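Local coordinates for thiamine-monophosphate kinase (Stenotrophomonas maltophilia, PDB 6XEP) that phosphorylates thiamine monophosphate with ATP to give thiamine diphosphate, the active cofactor form of vitamin B1, at the interface of chains A and B. Residues are numbered along the deposited sequence; one frame, centred on the assembly and turned at random. Chains: chain A/B, Thiamine-monophosphate kinase.

Contact 1: the interface of chains A and B. Residues chain A 55, 57, 60-61, 136; chain B 98, 131-133, 136.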
loop_
_atom_site.group_PDB
_atom_site.type_symbol
_atom_site.label_atom_id
_atom_site.label_comp_id
_atom_site.label_asym_id
_atom_site.label_seq_id
_atom_site.Cartn_x
_atom_site.Cartn_y
_atom_site.Cartn_z
ATOM N N THR A 55 -0.019 -8.152 -0.505
ATOM C CA THR A 55 -0.908 -8.219 -1.654
ATOM C C THR A 55 -1.466 -9.627 -1.733
ATOM O O THR A 55 -0.716 -10.592 -1.590
ATOM C CB THR A 55 -0.185 -7.859 -2.953
ATOM O OG1 THR A 55 0.200 -6.481 -2.916
ATOM C CG2 THR A 55 -1.099 -8.104 -4.150
ATOM N N ASN A 57 -3.446 -12.004 -4.412
ATOM C CA ASN A 57 -3.778 -12.129 -5.823
ATOM C C ASN A 57 -4.685 -13.327 -6.052
ATOM O O ASN A 57 -4.444 -14.409 -5.504
ATOM C CB ASN A 57 -2.509 -12.288 -6.653
ATOM C CG ASN A 57 -1.676 -11.042 -6.619
ATOM O OD1 ASN A 57 -2.225 -9.953 -6.725
ATOM N ND2 ASN A 57 -0.366 -11.181 -6.420
ATOM N N VAL A 60 -3.790 -17.154 -6.447
ATOM C CA VAL A 60 -2.503 -17.339 -5.782
ATOM C C VAL A 60 -2.738 -17.439 -4.283
ATOM O O VAL A 60 -2.521 -18.494 -3.672
ATOM C CB VAL A 60 -1.532 -16.192 -6.114
ATOM C CG1 VAL A 60 -0.166 -16.413 -5.407
ATOM C CG2 VAL A 60 -1.308 -16.117 -7.619
ATOM N N HIS A 61 -3.203 -16.347 -3.677
ATOM C CA HIS A 61 -3.388 -16.314 -2.237
ATOM C C HIS A 61 -4.788 -16.734 -1.826
ATOM O O HIS A 61 -5.046 -16.915 -0.627
ATOM C CB HIS A 61 -3.071 -14.905 -1.706
ATOM C CG HIS A 61 -1.695 -14.438 -2.073
ATOM N ND1 HIS A 61 -1.418 -13.802 -3.263
ATOM C CD2 HIS A 61 -0.511 -14.557 -1.427
ATOM C CE1 HIS A 61 -0.125 -13.543 -3.332
ATOM N NE2 HIS A 61 0.446 -13.977 -2.222
ATOM N N SER A 136 -6.520 -8.161 -7.697
ATOM C CA SER A 136 -5.386 -8.066 -6.787
ATOM C C SER A 136 -5.739 -7.034 -5.735
ATOM O O SER A 136 -6.247 -5.956 -6.065
ATOM C CB SER A 136 -4.101 -7.663 -7.521
ATOM O OG SER A 136 -2.998 -7.540 -6.624
ATOM N N SER B 98 3.909 -7.641 -7.171
ATOM C CA SER B 98 3.437 -8.933 -7.639
ATOM C C SER B 98 4.204 -9.248 -8.910
ATOM O O SER B 98 4.144 -8.473 -9.866
ATOM C CB SER B 98 1.932 -8.911 -7.912
ATOM O OG SER B 98 1.206 -8.666 -6.710
ATOM N N THR B 131 5.496 -10.829 -3.894
ATOM C CA THR B 131 4.762 -12.087 -3.922
ATOM C C THR B 131 4.430 -12.425 -5.371
ATOM O O THR B 131 4.751 -11.669 -6.295
ATOM C CB THR B 131 3.533 -12.004 -3.002
ATOM O OG1 THR B 131 3.030 -13.314 -2.736
ATOM C CG2 THR B 131 2.441 -11.117 -3.631
ATOM N N ARG B 132 3.843 -13.594 -5.574
ATOM C CA ARG B 132 3.598 -14.093 -6.922
ATOM C C ARG B 132 2.266 -13.585 -7.454
ATOM O O ARG B 132 1.274 -13.524 -6.724
ATOM C CB ARG B 132 3.603 -15.617 -6.954
ATOM C CG ARG B 132 3.361 -16.197 -8.343
ATOM C CD ARG B 132 3.712 -17.669 -8.407
ATOM N NE ARG B 132 2.765 -18.504 -7.680
ATOM C CZ ARG B 132 1.663 -19.021 -8.222
ATOM N NH1 ARG B 132 1.354 -18.771 -9.493
ATOM N NH2 ARG B 132 0.866 -19.785 -7.494
ATOM N N GLY B 133 2.250 -13.237 -8.737
ATOM C CA GLY B 133 1.026 -12.855 -9.393
ATOM C C GLY B 133 1.316 -12.117 -10.681
ATOM O O GLY B 133 2.468 -11.810 -11.005
ATOM N N SER B 136 2.140 -6.432 -11.064
ATOM C CA SER B 136 1.358 -5.356 -10.469
ATOM C C SER B 136 2.210 -4.727 -9.385
ATOM O O SER B 136 2.827 -5.439 -8.585
ATOM C CB SER B 136 0.038 -5.872 -9.880
ATOM O OG SER B 136 -0.713 -4.824 -9.270
HETATM O O HOH W 1 -1.520 -5.064 -6.511
HETATM O O HOH W 2 1.274 -6.087 -5.670
#

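Contact 2: the interface of chains A and B. Residues chain A 39-41, 49, 92, 94, 126, 142; chain B 49-51.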
loop_
_atom_site.group_PDB
_atom_site.type_symbol
_atom_site.label_atom_id
_atom_site.label_comp_id
_atom_site.label_asym_id
_atom_site.label_seq_id
_atom_site.Cartn_x
_atom_site.Cartn_y
_atom_site.Cartn_z
ATOM N N ALA A 39 -7.528 12.208 3.725
ATOM C CA ALA A 39 -7.598 12.324 5.170
ATOM C C ALA A 39 -6.295 12.884 5.726
ATOM O O ALA A 39 -5.207 12.593 5.224
ATOM C CB ALA A 39 -7.879 10.968 5.803
ATOM N N LEU A 40 -6.410 13.686 6.771
ATOM C CA LEU A 40 -5.249 14.124 7.536
ATOM C C LEU A 40 -5.199 13.276 8.799
ATOM O O LEU A 40 -6.182 13.216 9.544
ATOM C CB LEU A 40 -5.333 15.611 7.875
ATOM C CG LEU A 40 -5.467 16.573 6.692
ATOM C CD1 LEU A 40 -5.880 17.947 7.171
ATOM C CD2 LEU A 40 -4.156 16.664 5.984
ATOM N N LEU A 41 -4.066 12.617 9.039
ATOM C CA LEU A 41 -3.917 11.725 10.181
ATOM C C LEU A 41 -3.014 12.346 11.241
ATOM O O LEU A 41 -2.004 12.992 10.919
ATOM C CB LEU A 41 -3.337 10.386 9.749
ATOM C CG LEU A 41 -3.940 9.850 8.448
ATOM C CD1 LEU A 41 -3.129 8.673 7.940
ATOM C CD2 LEU A 41 -5.391 9.470 8.664
ATOM N N LEU A 49 5.509 4.685 14.542
ATOM C CA LEU A 49 4.683 4.017 13.551
ATOM C C LEU A 49 5.411 2.809 12.992
ATOM O O LEU A 49 6.614 2.867 12.728
ATOM C CB LEU A 49 4.360 4.940 12.375
ATOM C CG LEU A 49 3.337 6.043 12.447
ATOM C CD1 LEU A 49 3.318 6.699 11.072
ATOM C CD2 LEU A 49 2.019 5.427 12.764
ATOM N N TRP A 92 -4.500 2.869 11.103
ATOM C CA TRP A 92 -5.036 3.263 9.808
ATOM C C TRP A 92 -4.619 2.253 8.742
ATOM O O TRP A 92 -3.635 1.521 8.895
ATOM C CB TRP A 92 -4.552 4.659 9.399
ATOM C CG TRP A 92 -4.496 5.659 10.505
ATOM C CD1 TRP A 92 -5.559 6.184 11.183
ATOM C CD2 TRP A 92 -3.328 6.307 11.034
ATOM N NE1 TRP A 92 -5.127 7.104 12.111
ATOM C CE2 TRP A 92 -3.764 7.189 12.050
ATOM C CE3 TRP A 92 -1.962 6.214 10.763
ATOM C CZ2 TRP A 92 -2.883 7.977 12.789
ATOM C CZ3 TRP A 92 -1.079 7.004 11.500
ATOM C CH2 TRP A 92 -1.549 7.867 12.506
ATOM N N THR A 94 -4.694 1.556 4.126
ATOM C CA THR A 94 -5.090 1.890 2.763
ATOM C C THR A 94 -5.403 0.603 2.022
ATOM O O THR A 94 -4.951 -0.479 2.391
ATOM C CB THR A 94 -4.003 2.647 1.998
ATOM O OG1 THR A 94 -2.826 1.843 1.936
ATOM C CG2 THR A 94 -3.699 4.006 2.668
ATOM N N ILE A 126 -8.466 4.719 5.391
ATOM C CA ILE A 126 -8.416 6.165 5.194
ATOM C C ILE A 126 -8.053 6.573 3.777
ATOM O O ILE A 126 -7.976 7.774 3.500
ATOM C CB ILE A 126 -7.482 6.858 6.215
ATOM C CG1 ILE A 126 -6.100 6.178 6.311
ATOM C CG2 ILE A 126 -8.166 6.917 7.607
ATOM C CD1 ILE A 126 -5.178 6.438 5.140
ATOM N N MET A 142 -1.053 0.554 9.099
ATOM C CA MET A 142 -0.185 1.349 9.957
ATOM C C MET A 142 -0.608 1.142 11.402
ATOM O O MET A 142 -1.782 1.318 11.727
ATOM C CB MET A 142 -0.269 2.839 9.609
ATOM C CG MET A 142 0.475 3.255 8.352
ATOM S SD MET A 142 -0.543 4.303 7.292
ATOM C CE MET A 142 -1.728 3.086 6.769
ATOM N N LEU B 49 -0.030 13.569 8.925
ATOM C CA LEU B 49 0.316 12.639 7.864
ATOM C C LEU B 49 -0.786 12.603 6.821
ATOM O O LEU B 49 -1.971 12.602 7.160
ATOM C CB LEU B 49 0.490 11.217 8.397
ATOM C CG LEU B 49 1.707 10.762 9.157
ATOM C CD1 LEU B 49 1.481 9.290 9.485
ATOM C CD2 LEU B 49 2.893 10.937 8.274
ATOM N N VAL B 50 -0.389 12.520 5.560
ATOM C CA VAL B 50 -1.323 12.225 4.480
ATOM C C VAL B 50 -0.754 11.059 3.698
ATOM O O VAL B 50 0.462 10.902 3.572
ATOM C CB VAL B 50 -1.591 13.413 3.535
ATOM C CG1 VAL B 50 -2.220 14.520 4.283
ATOM C CG2 VAL B 50 -0.330 13.887 2.901
ATOM N N VAL B 51 -1.642 10.222 3.186
ATOM C CA VAL B 51 -1.238 8.947 2.621
ATOM C C VAL B 51 -1.908 8.797 1.271
ATOM O O VAL B 51 -3.109 9.079 1.136
ATOM C CB VAL B 51 -1.621 7.775 3.542
ATOM C CG1 VAL B 51 -1.139 6.488 2.951
ATOM C CG2 VAL B 51 -1.025 7.976 4.927
HETATM O O HOH W 3 -4.305 10.324 4.129
#

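Contact 1: the interface of chains A and B
A:Asn57 reaches across to B:Arg132 and B:Ser98 with its amide nitrogen ND2, a worked example of one polar group joining two strands of a partner. The site lies in the two-fold interface between the AIR synthase-related N-terminal domains of this ThiL-family kinase. The nitrogen donates to the backbone O of B:Arg132 at 2.9 Å and to the hydroxyl OG of B:Ser98 at 3.0 Å. Both acceptors lie close to the amide plane, though the donor stands 40° above the plane of the B:Arg132 carbonyl. From within chain A, the hydroxyl OG of A:Ser136 donates to A:Asn57 OD1, nearly along the C=O axis, which helps fix the amide's rotation.

Alongside, the imidazole of A:His61 meets B:Thr131 tip to tip, NE2 lying 2.7 Å from OG1 in a hydrogen bond of unassigned direction. That hydroxyl sits in the ring plane, carried forward by a torsion that puts OG1 anti to the backbone N (chi1 -164°). A:Asn57 N donates to A:His61 ND1 at 2.9 Å, and A:Val60 CG1 covers one imidazole face near its rim. A:His61 is a predicted substrate-binding residue, so the substrate site may border the partner chain.

The B:Arg132 chain, bent at chi3 (71°), brings its guanidinium under A:Val60 CG2, a looser contact than its backbone end makes. Opposite, water takes over: one molecule joins A:Thr55 OG1 to B:Ser98 OG, another A:Ser136 OG to B:Ser136 OG, 2.9 Å from each.

Contact 2: the interface of chains A and B
A:Leu41 and B:Leu49 pair through their backbones as an antiparallel beta bridge, the short strand 40-41 of one AIR synthase-related N-terminal domain meeting the start of strand 48-57 of the other. A:Leu41 N donates to B:Leu49 O at 2.8 Å, and B:Leu49 N returns a bond to A:Leu41 O at 2.9 Å. This reciprocal pair sets the register in which the neighbouring side chains meet.

A:Leu41 reaches over B:Val51 at about a right angle, CD1 lying 3.7 Å from CG2. The other B:Val51 branch, CG1, stands anti to its backbone N (chi1 -178°), which carries it toward A:Thr94 CG2 at 3.6 Å. A:Ile126 crosses at about a right angle with CD1 near B:Val51 CB, so that A:Leu41, A:Thr94 and A:Ile126, from strands 40-41, 89-99 and 124-132, surround the valine's branches. A:Leu49 and B:Leu49 meet tip to tip, CD1 to CD1 at 3.6 Å. A:Leu40 and B:Val50 instead lie side by side and point the same way, with CD2 and CG1 packed tightly at 3.4 Å.

A:Trp92 works in both shells. One indole face backs A:Leu41 CB from within chain A, near the ring's rim, while the edge atom CZ3 meets B:Leu49 CD1, 4.0 Å away. Beyond the bridge, a water continues the backbone pairing, accepting from B:Val51 N at 2.8 Å and also bonding A:Ala39 O.

Contact 1 and contact 2 lie about 24 Å apart, measured between the centres of their C-alpha atoms, and belong to the same two-fold interface. Both draw on strands 48-57, 89-99, 124-132 and 136-145, so these strands carry the pairing over a long distance. Strand 48-57 contributes its beginning to contact 2 and its end to contact 1. The chemistry differs accordingly: contact 2 is mainly apolar packing beside a backbone bridge, contact 1 mainly polar and partly hydrated, near a predicted substrate residue. Symmetry repeats each contact with the chains exchanged, consistent with a dimer, although the structure alone does not establish the oligomer in solution.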